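Local coordinates for protein N-acetylneuraminate lyase (Peptoclostridium difficile, PDB 4WOZ) that belongs to the dihydrodipicolinate synthetase family of lyases and aldolases and folds as a TIM barrel, four copies of which make up the assembly, at residues 62-70 and 90-98. Residues are numbered along the deposited sequence; the frame is centred on the assembly and turned at random.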
ATOM      1  N   ASN A  62      20.505   7.563 -13.795  1.00 33.52           N
ATOM      2  CA  ASN A  62      21.679   7.107 -13.056  1.00 33.27           C
ATOM      3  C   ASN A  62      21.722   5.606 -12.770  1.00 33.96           C
ATOM      4  O   ASN A  62      22.715   4.938 -13.040  1.00 34.00           O
ATOM      5  CB  ASN A  62      21.757   7.857 -11.726  1.00 32.36           C
ATOM      6  CG  ASN A  62      22.978   7.481 -10.920  1.00 32.02           C
ATOM      7  OD1 ASN A  62      24.105   7.807 -11.295  1.00 30.71           O
ATOM      8  ND2 ASN A  62      22.765   6.785  -9.808  1.00 32.58           N
ATOM      9  N   PHE A  63      20.634   5.089 -12.219  1.00 35.72           N
ATOM     10  CA  PHE A  63      20.548   3.682 -11.847  1.00 38.29           C
ATOM     11  C   PHE A  63      20.532   2.669 -12.986  1.00 37.20           C
ATOM     12  O   PHE A  63      20.379   1.473 -12.753  1.00 37.89           O
ATOM     13  CB  PHE A  63      19.335   3.499 -10.946  1.00 40.50           C
ATOM     14  CG  PHE A  63      19.327   4.438  -9.779  1.00 42.71           C
ATOM     15  CD1 PHE A  63      20.252   4.293  -8.751  1.00 42.72           C
ATOM     16  CD2 PHE A  63      18.426   5.496  -9.730  1.00 44.17           C
ATOM     17  CE1 PHE A  63      20.285   5.188  -7.689  1.00 44.56           C
ATOM     18  CE2 PHE A  63      18.448   6.402  -8.672  1.00 46.65           C
ATOM     19  CZ  PHE A  63      19.382   6.247  -7.648  1.00 46.86           C
ATOM     20  N   MET A  64      20.692   3.148 -14.214  1.00 38.90           N
ATOM     21  CA  MET A  64      20.731   2.279 -15.384  1.00 39.17           C
ATOM     22  C   MET A  64      22.118   2.391 -16.006  1.00 38.88           C
ATOM     23  O   MET A  64      22.367   1.877 -17.095  1.00 39.00           O
ATOM     24  CB  MET A  64      19.683   2.707 -16.417  1.00 40.83           C
ATOM     25  CG  MET A  64      18.243   2.608 -15.940  1.00 44.70           C
ATOM     26  SD  MET A  64      17.070   3.088 -17.235  1.00 47.41           S
ATOM     27  CE  MET A  64      16.801   1.528 -18.016  1.00 44.48           C
ATOM     28  N   LEU A  65      23.022   3.063 -15.302  1.00 38.45           N
ATOM     29  CA  LEU A  65      24.372   3.269 -15.810  1.00 39.33           C
ATOM     30  C   LEU A  65      25.452   2.558 -15.014  1.00 38.77           C
ATOM     31  O   LEU A  65      25.288   2.291 -13.825  1.00 37.90           O
ATOM     32  CB  LEU A  65      24.683   4.767 -15.838  1.00 37.27           C
ATOM     33  CG  LEU A  65      23.664   5.620 -16.595  1.00 39.97           C
ATOM     34  CD1 LEU A  65      24.047   7.091 -16.507  1.00 38.68           C
ATOM     35  CD2 LEU A  65      23.599   5.161 -18.041  1.00 39.23           C
ATOM     36  N   SER A  66      26.562   2.262 -15.681  1.00 39.30           N
ATOM     37  CA  SER A  66      27.693   1.606 -15.037  1.00 40.34           C
ATOM     38  C   SER A  66      28.444   2.682 -14.266  1.00 40.93           C
ATOM     39  O   SER A  66      28.308   3.872 -14.559  1.00 39.26           O
ATOM     40  CB  SER A  66      28.619   0.985 -16.083  1.00 40.76           C
ATOM     41  OG  SER A  66      29.112   1.980 -16.966  1.00 42.73           O
ATOM     42  N   THR A  67      29.234   2.268 -13.285  1.00 41.42           N
ATOM     43  CA  THR A  67      29.979   3.219 -12.479  1.00 43.00           C
ATOM     44  C   THR A  67      30.888   4.121 -13.328  1.00 42.89           C
ATOM     45  O   THR A  67      31.044   5.303 -13.026  1.00 42.49           O
ATOM     46  CB  THR A  67      30.807   2.489 -11.408  1.00 44.31           C
ATOM     47  OG1 THR A  67      31.405   3.448 -10.526  1.00 47.79           O
ATOM     48  CG2 THR A  67      31.897   1.649 -12.056  1.00 48.59           C
ATOM     49  N   ASP A  68      31.475   3.574 -14.392  1.00 42.68           N
ATOM     50  CA  ASP A  68      32.345   4.368 -15.261  1.00 43.40           C
ATOM     51  C   ASP A  68      31.547   5.444 -15.992  1.00 41.22           C
ATOM     52  O   ASP A  68      32.027   6.558 -16.200  1.00 38.27           O
ATOM     53  CB  ASP A  68      33.059   3.484 -16.297  1.00 46.36           C
ATOM     54  CG  ASP A  68      34.136   2.599 -15.678  1.00 49.72           C
ATOM     55  OD1 ASP A  68      35.006   3.126 -14.950  1.00 51.00           O
ATOM     56  OD2 ASP A  68      34.120   1.373 -15.928  1.00 52.62           O
ATOM     57  N   GLU A  69      30.331   5.104 -16.397  1.00 39.84           N
ATOM     58  CA  GLU A  69      29.500   6.069 -17.093  1.00 39.77           C
ATOM     59  C   GLU A  69      29.154   7.203 -16.137  1.00 37.68           C
ATOM     60  O   GLU A  69      29.148   8.371 -16.524  1.00 36.70           O
ATOM     61  CB  GLU A  69      28.232   5.394 -17.611  1.00 42.12           C
ATOM     62  CG  GLU A  69      28.514   4.353 -18.677  1.00 45.99           C
ATOM     63  CD  GLU A  69      27.264   3.652 -19.156  1.00 48.35           C
ATOM     64  OE1 GLU A  69      26.581   3.025 -18.317  1.00 47.59           O
ATOM     65  OE2 GLU A  69      26.968   3.729 -20.369  1.00 50.42           O
ATOM     66  N   LYS A  70      28.881   6.851 -14.883  1.00 34.79           N
ATOM     67  CA  LYS A  70      28.547   7.847 -13.876  1.00 34.25           C
ATOM     68  C   LYS A  70      29.709   8.823 -13.728  1.00 34.66           C
ATOM     69  O   LYS A  70      29.507  10.033 -13.634  1.00 32.45           O
ATOM     70  CB  LYS A  70      28.256   7.174 -12.533  1.00 32.10           C
ATOM     71  CG  LYS A  70      26.973   6.353 -12.520  1.00 33.30           C
ATOM     72  CD  LYS A  70      26.774   5.651 -11.186  1.00 32.52           C
ATOM     73  CE  LYS A  70      25.513   4.791 -11.197  1.00 32.69           C
ATOM     74  NZ  LYS A  70      25.315   4.076  -9.905  1.00 31.19           N
ATOM     75  N   GLN A  90      24.710  13.421  -6.909  1.00 26.22           N
ATOM     76  CA  GLN A  90      23.973  12.338  -6.262  1.00 27.65           C
ATOM     77  C   GLN A  90      24.922  11.150  -6.388  1.00 27.63           C
ATOM     78  O   GLN A  90      25.201  10.695  -7.495  1.00 27.56           O
ATOM     79  CB  GLN A  90      22.657  12.048  -7.002  1.00 25.75           C
ATOM     80  CG  GLN A  90      21.628  11.260  -6.180  1.00 27.33           C
ATOM     81  CD  GLN A  90      22.046   9.821  -5.897  1.00 27.07           C
ATOM     82  OE1 GLN A  90      21.875   9.327  -4.786  1.00 28.06           O
ATOM     83  NE2 GLN A  90      22.576   9.140  -6.908  1.00 29.67           N
ATOM     84  N   VAL A  91      25.435  10.665  -5.264  1.00 27.31           N
ATOM     85  CA  VAL A  91      26.376   9.552  -5.301  1.00 30.22           C
ATOM     86  C   VAL A  91      25.846   8.233  -4.738  1.00 32.42           C
ATOM     87  O   VAL A  91      26.527   7.209  -4.812  1.00 33.45           O
ATOM     88  CB  VAL A  91      27.674   9.909  -4.550  1.00 29.43           C
ATOM     89  CG1 VAL A  91      28.314  11.151  -5.170  1.00 27.91           C
ATOM     90  CG2 VAL A  91      27.371  10.141  -3.074  1.00 27.02           C
ATOM     91  N   GLY A  92      24.636   8.252  -4.184  1.00 34.40           N
ATOM     92  CA  GLY A  92      24.067   7.040  -3.615  1.00 35.77           C
ATOM     93  C   GLY A  92      23.592   5.973  -4.591  1.00 37.42           C
ATOM     94  O   GLY A  92      23.446   6.217  -5.790  1.00 35.49           O
ATOM     95  N   SER A  93      23.357   4.777  -4.055  1.00 40.60           N
ATOM     96  CA  SER A  93      22.874   3.620  -4.818  1.00 43.37           C
ATOM     97  C   SER A  93      22.857   2.423  -3.874  1.00 44.17           C
ATOM     98  O   SER A  93      23.270   2.531  -2.719  1.00 45.57           O
ATOM     99  CB  SER A  93      23.798   3.303  -5.998  1.00 43.96           C
ATOM    100  OG  SER A  93      24.931   2.563  -5.570  1.00 45.66           O
ATOM    101  N   VAL A  94      22.394   1.276  -4.360  1.00 44.30           N
ATOM    102  CA  VAL A  94      22.349   0.085  -3.519  1.00 43.42           C
ATOM    103  C   VAL A  94      23.767  -0.333  -3.119  1.00 43.38           C
ATOM    104  O   VAL A  94      23.976  -0.908  -2.049  1.00 44.40           O
ATOM    105  CB  VAL A  94      21.656  -1.086  -4.246  1.00 43.50           C
ATOM    106  CG1 VAL A  94      21.476  -2.256  -3.295  1.00 42.25           C
ATOM    107  CG2 VAL A  94      20.304  -0.629  -4.794  1.00 43.25           C
ATOM    108  N   ASN A  95      24.737  -0.024  -3.975  1.00 42.28           N
ATOM    109  CA  ASN A  95      26.133  -0.362  -3.713  1.00 42.24           C
ATOM    110  C   ASN A  95      26.867   0.760  -2.975  1.00 41.82           C
ATOM    111  O   ASN A  95      27.222   1.777  -3.575  1.00 40.74           O
ATOM    112  CB  ASN A  95      26.855  -0.667  -5.030  1.00 40.66           C
ATOM    113  CG  ASN A  95      28.305  -1.069  -4.824  1.00 40.49           C
ATOM    114  OD1 ASN A  95      28.795  -1.129  -3.691  1.00 40.72           O
ATOM    115  ND2 ASN A  95      29.001  -1.347  -5.922  1.00 40.14           N
ATOM    116  N   LEU A  96      27.098   0.563  -1.679  1.00 40.87           N
ATOM    117  CA  LEU A  96      27.783   1.550  -0.850  1.00 39.96           C
ATOM    118  C   LEU A  96      29.227   1.843  -1.270  1.00 41.00           C
ATOM    119  O   LEU A  96      29.632   3.003  -1.320  1.00 41.18           O
ATOM    120  CB  LEU A  96      27.763   1.116   0.619  1.00 38.76           C
ATOM    121  CG  LEU A  96      28.523   2.010   1.611  1.00 39.88           C
ATOM    122  CD1 LEU A  96      28.037   3.453   1.503  1.00 39.47           C
ATOM    123  CD2 LEU A  96      28.322   1.487   3.026  1.00 39.00           C
ATOM    124  N   LYS A  97      30.004   0.803  -1.564  1.00 40.82           N
ATOM    125  CA  LYS A  97      31.395   1.001  -1.971  1.00 40.72           C
ATOM    126  C   LYS A  97      31.452   1.951  -3.163  1.00 40.09           C
ATOM    127  O   LYS A  97      32.344   2.797  -3.252  1.00 38.91           O
ATOM    128  CB  LYS A  97      32.054  -0.339  -2.337  1.00 42.53           C
ATOM    129  CG  LYS A  97      32.002  -1.380  -1.224  1.00 45.40           C
ATOM    130  CD  LYS A  97      32.660  -2.703  -1.625  1.00 46.82           C
ATOM    131  CE  LYS A  97      34.184  -2.634  -1.572  1.00 47.71           C
ATOM    132  NZ  LYS A  97      34.766  -1.675  -2.552  1.00 49.92           N
ATOM    133  N   GLU A  98      30.497   1.806  -4.080  1.00 39.25           N
ATOM    134  CA  GLU A  98      30.444   2.676  -5.248  1.00 39.50           C
ATOM    135  C   GLU A  98      30.108   4.092  -4.797  1.00 38.45           C
ATOM    136  O   GLU A  98      30.678   5.065  -5.291  1.00 38.39           O
ATOM    137  CB  GLU A  98      29.382   2.192  -6.244  1.00 40.11           C
ATOM    138  CG  GLU A  98      29.156   3.154  -7.411  1.00 41.87           C
ATOM    139  CD  GLU A  98      28.101   2.669  -8.396  1.00 43.05           C
ATOM    140  OE1 GLU A  98      26.982   2.332  -7.962  1.00 45.10           O
ATOM    141  OE2 GLU A  98      28.390   2.632  -9.611  1.00 45.75           O
TER
HETATM  142  O   HOH W   1      25.526   8.477  -9.216  1.00 30.37           O
HETATM  143  O   HOH W   2      24.993   6.024  -8.100  1.00 39.77           O
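Lys70 NZ is gripped by Glu98 and an ordered water: it forms a salt bridge to Glu98 OE1 at 3.1 Å and donates to water 2, which lies 2.7 Å from NZ. The ammonium meets OE1 from above the carboxylate plane, 50° out of it. Beyond CG the lysine chain is fully extended, carrying its charge across from the first turn of helix 67-81 to meet the Glu98 side chain at about a right angle. Glu98 reaches back equally straight, CG anti to its backbone N (chi1 173°), and slides past Thr67 in the opposite direction. Water 2 ties three groups together: besides the lysine it accepts from Asn62 ND2 at 2.9 Å and donates to Gly92 O at 2.8 Å. Water 1 makes a second bridge, donating to Asn62 OD1 and Gln90 O, so both ends of the Asn62 amide are joined to the other segment through solvent. Gly92 O also receives Gln90 NE2 at 3.2 Å and lies almost in the plane of the Gln90 amide, while NE2 is tilted 26° from the carbonyl plane; with OE1 accepting from Val117 N of strand 113-117 and NE2 also donating to Gly56 O, this amide is held at both ends. The Phe63 ring turns its edge to Ser93 CA and one face, near the rim, to Asn62 ND2; it also packs edge-to-face with Phe120 and meets Tyr121 of the second subunit. Ser66 and Glu69 form a capping box, firm from Ser66 N to Glu69 OE1 and weak from Glu69 N to Ser66 OG; Asn95 caps helix 96-109 weakly. The contact thus joins the N-terminal ends of two successive outer helices of the TIM barrel with the loops that lead to them from strands 52-55 and 86-90.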